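Local atomic coordinates of peptidase S15/CocE/NonD (Thaumarchaeota archaeon SCGC AB-539-E09, PDB entry 4PF1), a protein that probably removes amino acids from the N-terminal end of peptides, as a serine aminopeptidase of the S15 family with an alpha/beta hydrolase fold. Residues F30-R35 and S84-Q89; E72-R77 and S161-T166; L492-S497 and A501-K506; R536-F541 and L553-P558. All coordinates share one frame; numbering follows the deposited sequence.

Interaction 1: F30-R35 and S84-Q89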
# COMPACT_ATOMS: atom_id res chain seq x y z
N PHE A 30 -9.74 -8.11 34.83
CA PHE A 30 -9.50 -6.81 34.20
C PHE A 30 -8.69 -5.92 35.15
O PHE A 30 -8.79 -6.07 36.37
CB PHE A 30 -10.83 -6.12 33.82
CG PHE A 30 -11.60 -6.65 32.62
CD1 PHE A 30 -11.57 -8.00 32.30
CD2 PHE A 30 -12.45 -5.82 31.89
CE1 PHE A 30 -12.31 -8.50 31.22
CE2 PHE A 30 -13.19 -6.32 30.82
CZ PHE A 30 -13.11 -7.65 30.49
N ASP A 31 -7.88 -4.99 34.62
CA ASP A 31 -7.10 -4.10 35.48
C ASP A 31 -7.92 -2.84 35.86
O ASP A 31 -7.37 -1.86 36.37
CB ASP A 31 -5.76 -3.72 34.82
CG ASP A 31 -5.83 -2.82 33.59
OD1 ASP A 31 -6.95 -2.51 33.15
OD2 ASP A 31 -4.76 -2.43 33.09
N TYR A 32 -9.25 -2.87 35.60
CA TYR A 32 -10.16 -1.76 35.88
C TYR A 32 -11.58 -2.28 36.16
O TYR A 32 -11.93 -3.37 35.71
CB TYR A 32 -10.19 -0.77 34.69
CG TYR A 32 -10.87 -1.31 33.44
CD1 TYR A 32 -10.18 -2.13 32.55
CD2 TYR A 32 -12.19 -0.99 33.14
CE1 TYR A 32 -10.79 -2.65 31.41
CE2 TYR A 32 -12.82 -1.50 32.00
CZ TYR A 32 -12.11 -2.32 31.13
OH TYR A 32 -12.72 -2.81 30.00
N THR A 33 -12.39 -1.47 36.87
CA THR A 33 -13.79 -1.80 37.14
C THR A 33 -14.68 -0.82 36.36
O THR A 33 -14.38 0.37 36.29
CB THR A 33 -14.06 -1.78 38.65
OG1 THR A 33 -13.23 -2.75 39.28
CG2 THR A 33 -15.52 -2.06 39.00
N ARG A 34 -15.74 -1.35 35.73
CA ARG A 34 -16.66 -0.55 34.94
C ARG A 34 -17.99 -0.38 35.68
O ARG A 34 -18.73 -1.35 35.86
CB ARG A 34 -16.87 -1.21 33.56
CG ARG A 34 -17.68 -0.38 32.56
CD ARG A 34 -17.88 -1.13 31.26
NE ARG A 34 -16.64 -1.24 30.49
CZ ARG A 34 -16.26 -0.36 29.56
NH1 ARG A 34 -17.04 0.67 29.25
NH2 ARG A 34 -15.11 -0.53 28.91
N ARG A 35 -18.27 0.86 36.13
CA ARG A 35 -19.51 1.19 36.84
C ARG A 35 -20.46 1.96 35.92
O ARG A 35 -20.10 3.03 35.42
CB ARG A 35 -19.22 2.01 38.11
CG ARG A 35 -19.12 1.17 39.37
CD ARG A 35 -19.03 2.03 40.62
NE ARG A 35 -20.33 2.62 40.98
CZ ARG A 35 -20.58 3.20 42.15
NH1 ARG A 35 -19.65 3.27 43.08
NH2 ARG A 35 -21.78 3.71 42.39
N SER A 84 -5.97 0.85 29.41
CA SER A 84 -5.22 1.59 28.39
C SER A 84 -5.80 1.40 26.97
O SER A 84 -5.61 2.28 26.13
CB SER A 84 -3.76 1.13 28.40
OG SER A 84 -3.67 -0.27 28.17
N MET A 85 -6.49 0.27 26.72
CA MET A 85 -7.02 -0.09 25.40
C MET A 85 -8.49 0.28 25.18
O MET A 85 -8.93 0.33 24.03
CB MET A 85 -6.85 -1.60 25.17
CG MET A 85 -5.40 -2.07 25.13
SD MET A 85 -4.52 -1.55 23.64
CE MET A 85 -5.30 -2.60 22.40
N VAL A 86 -9.27 0.50 26.26
CA VAL A 86 -10.71 0.80 26.14
C VAL A 86 -10.99 2.31 26.00
O VAL A 86 -12.01 2.69 25.41
CB VAL A 86 -11.56 0.20 27.29
CG1 VAL A 86 -11.62 -1.33 27.20
CG2 VAL A 86 -11.06 0.64 28.67
N VAL A 87 -10.12 3.16 26.54
CA VAL A 87 -10.32 4.61 26.54
C VAL A 87 -9.88 5.27 25.21
O VAL A 87 -8.94 4.79 24.57
CB VAL A 87 -9.60 5.28 27.75
CG1 VAL A 87 -10.24 4.86 29.06
CG2 VAL A 87 -8.10 5.00 27.75
N PRO A 88 -10.49 6.43 24.83
CA PRO A 88 -9.98 7.16 23.65
C PRO A 88 -8.52 7.58 23.87
O PRO A 88 -8.10 7.74 25.02
CB PRO A 88 -10.91 8.38 23.55
CG PRO A 88 -12.13 8.00 24.35
CD PRO A 88 -11.59 7.17 25.47
N GLN A 89 -7.74 7.73 22.78
CA GLN A 89 -6.32 8.11 22.84
C GLN A 89 -6.11 9.41 23.64
O GLN A 89 -5.06 9.58 24.25
CB GLN A 89 -5.73 8.25 21.43
CG GLN A 89 -5.48 6.90 20.75
CD GLN A 89 -5.54 7.00 19.25
OE1 GLN A 89 -6.61 7.17 18.65
NE2 GLN A 89 -4.39 6.85 18.60
O HOH W 1 -4.06 -0.33 31.72

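Interaction 2: E72-R77 and S161-T166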
# COMPACT_ATOMS: atom_id res chain seq x y z
N GLU A 72 -20.91 4.51 26.05
CA GLU A 72 -20.62 3.08 26.13
C GLU A 72 -19.69 2.62 24.99
O GLU A 72 -18.96 1.64 25.16
CB GLU A 72 -21.92 2.25 26.16
CG GLU A 72 -22.39 1.95 27.57
CD GLU A 72 -23.83 1.48 27.73
OE1 GLU A 72 -24.15 0.37 27.25
OE2 GLU A 72 -24.61 2.20 28.39
N ARG A 73 -19.70 3.33 23.84
CA ARG A 73 -18.82 3.02 22.72
C ARG A 73 -17.51 3.82 22.83
O ARG A 73 -16.45 3.27 22.53
CB ARG A 73 -19.50 3.27 21.36
CG ARG A 73 -18.81 2.53 20.21
CD ARG A 73 -19.48 2.77 18.87
NE ARG A 73 -19.26 4.13 18.38
CZ ARG A 73 -20.23 4.98 18.09
NH1 ARG A 73 -21.51 4.62 18.22
NH2 ARG A 73 -19.95 6.20 17.65
N ARG A 74 -17.57 5.08 23.31
CA ARG A 74 -16.37 5.92 23.53
C ARG A 74 -15.42 5.25 24.55
O ARG A 74 -14.20 5.32 24.38
CB ARG A 74 -16.74 7.34 24.01
CG ARG A 74 -17.66 8.14 23.07
CD ARG A 74 -16.92 8.82 21.93
NE ARG A 74 -16.01 9.87 22.41
CZ ARG A 74 -14.69 9.84 22.23
NH1 ARG A 74 -14.12 8.84 21.57
NH2 ARG A 74 -13.94 10.82 22.70
N THR A 75 -16.00 4.56 25.56
CA THR A 75 -15.26 3.84 26.61
C THR A 75 -14.95 2.39 26.21
O THR A 75 -14.67 1.55 27.07
CB THR A 75 -16.04 3.87 27.93
OG1 THR A 75 -17.37 3.41 27.71
CG2 THR A 75 -16.04 5.23 28.57
N LEU A 76 -14.97 2.10 24.89
CA LEU A 76 -14.64 0.78 24.37
C LEU A 76 -13.94 0.91 23.00
O LEU A 76 -14.39 0.32 22.01
CB LEU A 76 -15.90 -0.12 24.29
CG LEU A 76 -15.63 -1.63 24.28
CD1 LEU A 76 -15.29 -2.15 25.68
CD2 LEU A 76 -16.80 -2.39 23.68
N ARG A 77 -12.82 1.68 22.95
CA ARG A 77 -11.99 1.87 21.75
C ARG A 77 -11.67 0.48 21.16
O ARG A 77 -11.86 0.25 19.97
CB ARG A 77 -10.70 2.64 22.10
CG ARG A 77 -10.01 3.25 20.89
CD ARG A 77 -8.57 3.61 21.20
NE ARG A 77 -7.77 3.65 19.97
CZ ARG A 77 -6.44 3.53 19.94
NH1 ARG A 77 -5.75 3.39 21.06
NH2 ARG A 77 -5.80 3.56 18.78
N SER A 161 -14.25 19.04 20.20
CA SER A 161 -15.43 19.34 19.36
C SER A 161 -16.69 19.56 20.23
O SER A 161 -16.69 20.49 21.04
CB SER A 161 -15.64 18.22 18.33
OG SER A 161 -16.41 18.67 17.23
N TYR A 162 -17.74 18.71 20.08
CA TYR A 162 -18.96 18.77 20.90
C TYR A 162 -18.60 18.50 22.36
O TYR A 162 -19.14 19.15 23.26
CB TYR A 162 -20.00 17.76 20.40
CG TYR A 162 -21.44 18.09 20.75
CD1 TYR A 162 -21.89 18.02 22.06
CD2 TYR A 162 -22.38 18.34 19.75
CE1 TYR A 162 -23.23 18.26 22.38
CE2 TYR A 162 -23.71 18.58 20.06
CZ TYR A 162 -24.14 18.53 21.38
OH TYR A 162 -25.46 18.76 21.68
N GLU A 163 -17.65 17.57 22.60
CA GLU A 163 -17.16 17.25 23.95
C GLU A 163 -16.35 18.43 24.51
O GLU A 163 -16.22 18.56 25.72
CB GLU A 163 -16.33 15.96 23.93
CG GLU A 163 -17.14 14.73 23.55
CD GLU A 163 -16.35 13.45 23.32
OE1 GLU A 163 -15.11 13.47 23.49
OE2 GLU A 163 -16.98 12.43 22.97
N GLY A 164 -15.83 19.27 23.61
CA GLY A 164 -15.13 20.50 23.97
C GLY A 164 -16.12 21.57 24.36
O GLY A 164 -15.86 22.35 25.29
N TYR A 165 -17.27 21.61 23.67
CA TYR A 165 -18.39 22.52 23.95
C TYR A 165 -18.96 22.20 25.34
O TYR A 165 -19.20 23.12 26.12
CB TYR A 165 -19.47 22.41 22.86
CG TYR A 165 -20.81 23.03 23.22
CD1 TYR A 165 -21.05 24.38 23.01
CD2 TYR A 165 -21.84 22.25 23.73
CE1 TYR A 165 -22.28 24.95 23.33
CE2 TYR A 165 -23.07 22.81 24.08
CZ TYR A 165 -23.29 24.16 23.86
OH TYR A 165 -24.50 24.73 24.17
N THR A 166 -19.14 20.89 25.65
CA THR A 166 -19.67 20.48 26.96
C THR A 166 -18.65 20.78 28.07
O THR A 166 -19.06 21.14 29.17
CB THR A 166 -20.09 19.00 26.97
OG1 THR A 166 -18.97 18.18 26.70
CG2 THR A 166 -21.22 18.71 25.99

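Interaction 3: L492-S497 and A501-K506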
# COMPACT_ATOMS: atom_id res chain seq x y z
N LEU A 492 -10.20 42.52 0.54
CA LEU A 492 -10.57 42.27 -0.84
C LEU A 492 -11.48 43.35 -1.40
O LEU A 492 -12.55 43.61 -0.86
CB LEU A 492 -11.25 40.89 -0.95
CG LEU A 492 -11.74 40.47 -2.34
CD1 LEU A 492 -10.59 39.96 -3.20
CD2 LEU A 492 -12.83 39.43 -2.23
N PHE A 493 -11.05 43.96 -2.52
CA PHE A 493 -11.84 44.93 -3.27
C PHE A 493 -12.30 44.22 -4.53
O PHE A 493 -11.48 43.92 -5.40
CB PHE A 493 -11.03 46.20 -3.58
CG PHE A 493 -10.72 47.06 -2.38
CD1 PHE A 493 -11.60 48.06 -1.98
CD2 PHE A 493 -9.55 46.89 -1.66
CE1 PHE A 493 -11.31 48.88 -0.88
CE2 PHE A 493 -9.27 47.69 -0.55
CZ PHE A 493 -10.15 48.68 -0.17
N ALA A 494 -13.58 43.84 -4.58
CA ALA A 494 -14.08 43.06 -5.69
C ALA A 494 -15.44 43.53 -6.20
O ALA A 494 -16.26 44.04 -5.43
CB ALA A 494 -14.16 41.59 -5.30
N SER A 495 -15.68 43.33 -7.50
CA SER A 495 -16.95 43.64 -8.15
C SER A 495 -17.51 42.39 -8.82
O SER A 495 -16.75 41.54 -9.28
CB SER A 495 -16.79 44.77 -9.16
OG SER A 495 -16.05 44.36 -10.30
N THR A 496 -18.84 42.28 -8.86
CA THR A 496 -19.53 41.18 -9.52
C THR A 496 -20.63 41.73 -10.41
O THR A 496 -21.23 42.75 -10.07
CB THR A 496 -20.08 40.15 -8.50
OG1 THR A 496 -20.83 39.15 -9.21
CG2 THR A 496 -20.97 40.78 -7.42
N SER A 497 -20.91 41.06 -11.54
CA SER A 497 -22.01 41.48 -12.42
C SER A 497 -23.37 41.01 -11.85
O SER A 497 -24.42 41.40 -12.35
CB SER A 497 -21.80 40.95 -13.84
OG SER A 497 -21.70 39.54 -13.87
N ALA A 501 -22.65 36.99 -4.12
CA ALA A 501 -21.40 36.29 -4.43
C ALA A 501 -20.74 35.72 -3.21
O ALA A 501 -20.84 36.30 -2.13
CB ALA A 501 -20.42 37.24 -5.13
N ASP A 502 -20.03 34.60 -3.39
CA ASP A 502 -19.17 34.00 -2.37
C ASP A 502 -17.74 34.30 -2.75
O ASP A 502 -17.42 34.27 -3.94
CB ASP A 502 -19.40 32.48 -2.29
CG ASP A 502 -20.58 32.05 -1.45
OD1 ASP A 502 -21.16 32.91 -0.75
OD2 ASP A 502 -20.94 30.86 -1.50
N TRP A 503 -16.89 34.62 -1.77
CA TRP A 503 -15.50 34.90 -2.06
C TRP A 503 -14.61 34.00 -1.21
O TRP A 503 -14.62 34.10 0.02
CB TRP A 503 -15.16 36.39 -1.87
CG TRP A 503 -15.99 37.33 -2.69
CD1 TRP A 503 -17.08 38.03 -2.28
CD2 TRP A 503 -15.82 37.64 -4.09
NE1 TRP A 503 -17.59 38.78 -3.32
CE2 TRP A 503 -16.83 38.56 -4.44
CE3 TRP A 503 -14.88 37.25 -5.06
CZ2 TRP A 503 -16.94 39.09 -5.73
CZ3 TRP A 503 -14.99 37.78 -6.34
CH2 TRP A 503 -16.02 38.68 -6.67
N VAL A 504 -13.88 33.09 -1.87
CA VAL A 504 -12.96 32.15 -1.24
C VAL A 504 -11.55 32.72 -1.36
O VAL A 504 -11.11 33.02 -2.47
CB VAL A 504 -13.05 30.72 -1.85
CG1 VAL A 504 -12.09 29.76 -1.16
CG2 VAL A 504 -14.47 30.19 -1.82
N VAL A 505 -10.84 32.89 -0.23
CA VAL A 505 -9.47 33.38 -0.24
C VAL A 505 -8.58 32.30 0.35
O VAL A 505 -8.84 31.83 1.46
CB VAL A 505 -9.30 34.75 0.51
CG1 VAL A 505 -7.84 35.20 0.50
CG2 VAL A 505 -10.20 35.82 -0.10
N LYS A 506 -7.53 31.89 -0.40
CA LYS A 506 -6.59 30.86 0.06
C LYS A 506 -5.17 31.38 0.15
O LYS A 506 -4.70 32.03 -0.80
CB LYS A 506 -6.59 29.64 -0.88
CG LYS A 506 -7.94 29.07 -1.27
CD LYS A 506 -7.70 27.90 -2.20
CE LYS A 506 -8.90 27.57 -3.03
NZ LYS A 506 -8.53 26.77 -4.22

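Interaction 4: R536-F541 and L553-P558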
# COMPACT_ATOMS: atom_id res chain seq x y z
N ARG A 536 -23.55 38.46 0.71
CA ARG A 536 -24.80 39.08 1.16
C ARG A 536 -24.68 39.66 2.60
O ARG A 536 -25.50 40.50 2.99
CB ARG A 536 -25.98 38.08 1.07
CG ARG A 536 -25.88 36.93 2.08
CD ARG A 536 -26.66 35.70 1.66
NE ARG A 536 -28.08 35.79 1.99
CZ ARG A 536 -29.05 35.98 1.10
NH1 ARG A 536 -30.31 36.04 1.49
NH2 ARG A 536 -28.75 36.11 -0.19
N TYR A 537 -23.64 39.24 3.36
CA TYR A 537 -23.40 39.71 4.73
C TYR A 537 -22.20 40.68 4.81
O TYR A 537 -21.59 40.83 5.87
CB TYR A 537 -23.19 38.51 5.69
CG TYR A 537 -24.26 37.44 5.57
CD1 TYR A 537 -25.58 37.70 5.96
CD2 TYR A 537 -23.97 36.18 5.07
CE1 TYR A 537 -26.57 36.73 5.83
CE2 TYR A 537 -24.95 35.20 4.94
CZ TYR A 537 -26.26 35.48 5.32
OH TYR A 537 -27.23 34.53 5.18
N ARG A 538 -21.91 41.39 3.69
CA ARG A 538 -20.79 42.34 3.58
C ARG A 538 -20.89 43.52 4.57
O ARG A 538 -19.86 43.98 5.08
CB ARG A 538 -20.69 42.89 2.15
CG ARG A 538 -19.40 43.65 1.86
CD ARG A 538 -19.44 44.37 0.52
NE ARG A 538 -20.23 45.61 0.57
CZ ARG A 538 -19.75 46.78 0.97
NH1 ARG A 538 -18.49 46.89 1.39
NH2 ARG A 538 -20.52 47.86 0.98
N GLU A 539 -22.10 44.05 4.79
CA GLU A 539 -22.27 45.23 5.64
C GLU A 539 -22.89 44.89 6.99
O GLU A 539 -22.75 45.67 7.93
CB GLU A 539 -23.11 46.28 4.91
CG GLU A 539 -22.39 46.86 3.71
CD GLU A 539 -23.19 47.89 2.93
OE1 GLU A 539 -23.22 49.06 3.36
OE2 GLU A 539 -23.76 47.52 1.88
N ASP A 540 -23.55 43.73 7.09
CA ASP A 540 -24.16 43.27 8.33
C ASP A 540 -24.28 41.75 8.31
O ASP A 540 -24.92 41.20 7.41
CB ASP A 540 -25.55 43.92 8.54
CG ASP A 540 -26.08 43.88 9.96
OD1 ASP A 540 -25.58 43.06 10.77
OD2 ASP A 540 -27.02 44.65 10.27
N PHE A 541 -23.66 41.07 9.29
CA PHE A 541 -23.73 39.61 9.39
C PHE A 541 -25.17 39.15 9.73
O PHE A 541 -25.59 38.09 9.27
CB PHE A 541 -22.72 39.08 10.44
CG PHE A 541 -21.29 38.95 9.95
CD1 PHE A 541 -20.98 38.16 8.84
CD2 PHE A 541 -20.24 39.54 10.65
CE1 PHE A 541 -19.65 38.00 8.42
CE2 PHE A 541 -18.92 39.39 10.22
CZ PHE A 541 -18.63 38.61 9.11
N LEU A 553 -16.66 46.69 -4.40
CA LEU A 553 -16.98 46.69 -2.97
C LEU A 553 -15.85 46.10 -2.12
O LEU A 553 -15.16 45.17 -2.56
CB LEU A 553 -18.30 45.94 -2.70
CG LEU A 553 -19.54 46.46 -3.42
CD1 LEU A 553 -20.64 45.42 -3.44
CD2 LEU A 553 -20.04 47.76 -2.81
N GLU A 554 -15.68 46.62 -0.90
CA GLU A 554 -14.65 46.19 0.04
C GLU A 554 -15.18 45.09 0.96
O GLU A 554 -16.27 45.22 1.53
CB GLU A 554 -14.15 47.39 0.87
CG GLU A 554 -12.93 47.07 1.73
CD GLU A 554 -12.40 48.22 2.57
OE1 GLU A 554 -12.83 49.38 2.37
OE2 GLU A 554 -11.52 47.96 3.43
N TYR A 555 -14.38 44.02 1.12
CA TYR A 555 -14.67 42.88 1.99
C TYR A 555 -13.54 42.69 2.99
O TYR A 555 -12.36 42.81 2.62
CB TYR A 555 -14.83 41.59 1.15
CG TYR A 555 -15.96 41.63 0.15
CD1 TYR A 555 -15.77 42.18 -1.12
CD2 TYR A 555 -17.20 41.10 0.45
CE1 TYR A 555 -16.81 42.23 -2.04
CE2 TYR A 555 -18.24 41.12 -0.47
CZ TYR A 555 -18.05 41.70 -1.71
OH TYR A 555 -19.06 41.73 -2.63
N ARG A 556 -13.88 42.38 4.24
CA ARG A 556 -12.90 42.07 5.27
C ARG A 556 -13.05 40.60 5.59
O ARG A 556 -14.10 40.19 6.10
CB ARG A 556 -13.09 42.95 6.52
CG ARG A 556 -11.81 43.12 7.33
CD ARG A 556 -12.07 43.76 8.68
NE ARG A 556 -12.08 42.78 9.76
CZ ARG A 556 -11.06 42.58 10.60
NH1 ARG A 556 -9.96 43.31 10.50
NH2 ARG A 556 -11.14 41.65 11.54
N ILE A 557 -12.07 39.77 5.18
CA ILE A 557 -12.16 38.33 5.37
C ILE A 557 -11.01 37.84 6.27
O ILE A 557 -9.90 37.58 5.79
CB ILE A 557 -12.21 37.55 4.01
CG1 ILE A 557 -13.23 38.16 3.03
CG2 ILE A 557 -12.51 36.06 4.24
CD1 ILE A 557 -12.97 37.85 1.54
N PRO A 558 -11.25 37.72 7.61
CA PRO A 558 -10.21 37.16 8.49
C PRO A 558 -10.01 35.69 8.15
O PRO A 558 -10.98 34.99 7.87
CB PRO A 558 -10.78 37.36 9.90
CG PRO A 558 -12.03 38.21 9.73
CD PRO A 558 -12.51 37.97 8.34

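Interaction 1: F30-R35 and S84-Q89
The isopropyl group of V86 plugs into the angle between Y32 and R34, and this is where the contact is tight. Its CG1 lies 3.4 Å from the phenol oxygen OH of Y32, while CG2 sits over one face of that ring, 4.0 Å from CZ. R34 meets the same valine with the edge of its guanidinium group, NH2 standing 4.0 Å from V86 CB. Y32 and R34 both point from strand 32-40, the outermost strand at one end of the large mixed sheet of the alpha/beta hydrolase fold, toward the short, weakly bonded helix 83-86. The tyrosine ring owes its place to a first torsion of 70°, which sets CG between the backbone N and the carbonyl carbon. The polar ends here are held mainly from outside: Y32 OH by S80 O and R34 NH2 by T75 O, with a weak hydrogen bond of 3.5 Å between R34 NH2 and Y32 OH. The other end is looser and bridged by water, with P516 of a second subunit packed on S84. There D31 and S84 do not touch, and a water spans them, donating to D31 OD2 at 2.6 Å and accepting from the backbone N of S84 at 3.2 Å; D31 OD1 turns instead to L83 N.

Interaction 2: E72-R77 and S161-T166
R74 and E163 meet through charge, and the contact between the two segments is theirs alone. The salt bridge is bidentate and side-on: the arginine offers NE and NH2, one to each carboxylate oxygen. R74 NE donates to E163 OE2 at 2.8 Å, and R74 NH2 to E163 OE1 at 3.0 Å. Each oxygen accepts its N-H on the syn lone pair, and the guanidinium and carboxylate planes lie only 21° apart, so the two flat groups meet edge to edge, nearly coplanar. Their chain shapes differ: R74 is bent at chi2 and chi3, whereas E163 runs extended beyond CG, and together they span an 11.4 Å separation of the R74 and E163 CA atoms. Of the further hydrogen bonds, E163 OE2 takes a second one from T67 OG1, which helps fix how the carboxylate is turned. Nonpolar contact comes from outside the pair, where R74 rests on P88 and Y103. Two residues before E163, at the N-cap position of the same helix, S161 bonds H328 through OG, a pairing consistent with the nucleophile and histidine of a serine-hydrolase triad. The bridge thus ties the short helix 71-74, which follows strand 60-67, to the first turn of helix 162-169, which follows strand 154-160, its neighbour in the central sheet.

Interaction 3: L492-S497 and A501-K506
W503 presents one face of its indole to strand 489-496, and both L492 and A494 come down on that face. The methyl of A494 lies above the six-membered ring, CB being 3.9 Å from the W503 ring centroid and 17° off the normal, a CH-pi contact. L492 crosses the tryptophan at about a right angle and lays CD2 above the same face near the five-membered ring, 3.8 Å from W503 CG. The leucine's own CG is anti to the backbone N (chi1 179°), an orientation that carries the branch over to the indole. At the far rim the atoms meet differently: the carbonyl O of S495 is at the edge of the W503 ring, 3.9 Å from its CH2. The two strands follow each other in the chain yet belong to separate antiparallel sheets, their axes 10.2 Å apart at 142°, so the contact is face-to-face packing between layers of the beta-sandwich-like C-terminal domain. Were W503 replaced by alanine, L492 and A494 would probably lose the surface they rest on, and a gap would open between the sheets. Close to the connecting turn the packing thins to small groups, T496 CG2 meeting A501 CB at 4.3 Å. The hydroxyl of T496 is engaged by Q608 and by the backbone of G498. Y555, on the strand next to 489-496, also meets the W503 ring at a slant.

Interaction 4: R536-F541 and L553-P558
R538 accounts for more than half of the surface buried here, lying across L553 and Y555 and reaching the backbone of E554 between them. The R538 chain leaves the backbone pointing away from its N (chi1 -168°) and bends at chi3, and its methylene part passes over one face of the Y555 ring: R538 CD is 3.9 Å from the ring centroid, 22° off the normal, a CH-pi contact. The guanidinium is then turned steeply to that ring, its plane at 77°, and L553 covers one of its faces, with L553 CD2 3.8 Å from R538 NH2. At the group's edge R538 NH1 donates to E554 O at 2.8 Å, in the guanidinium plane and on a lone pair of the carbonyl. The loop that carries R538 follows strand 525-534 of one sheet, while strand 553-558 pairs with 489-496 in the other, so this side chain helps tie the loop to the strand it leads into. With a serine here, E554 O is likely to lose this donor and Y555 the cover on part of one face. R538 NH2 also forms a salt bridge with E539 OE2, at 3.4 Å. Arginine thus serves in two ways, its aliphatic stem packing against buried side chains while its charged end bonds at the more exposed margin.

In the fold
The four contacts fall into two pairs on opposite sides of the chain's centre. Interactions 1 and 2 belong to the catalytic alpha/beta hydrolase part and touch directly, with the backbones of V86 and R77 bonded. Interactions 3 and 4, centres about 10 Å apart, share the C-terminal domain, where strands 489-496 and 553-558 are sheet neighbours. Interaction 3 is fully buried and apolar; interaction 1 is also buried but has a water-bridged end. Interactions 2 and 4 are partly buried and both depend on an arginine, one meeting a carboxylate, the other a backbone carbonyl and an aromatic face.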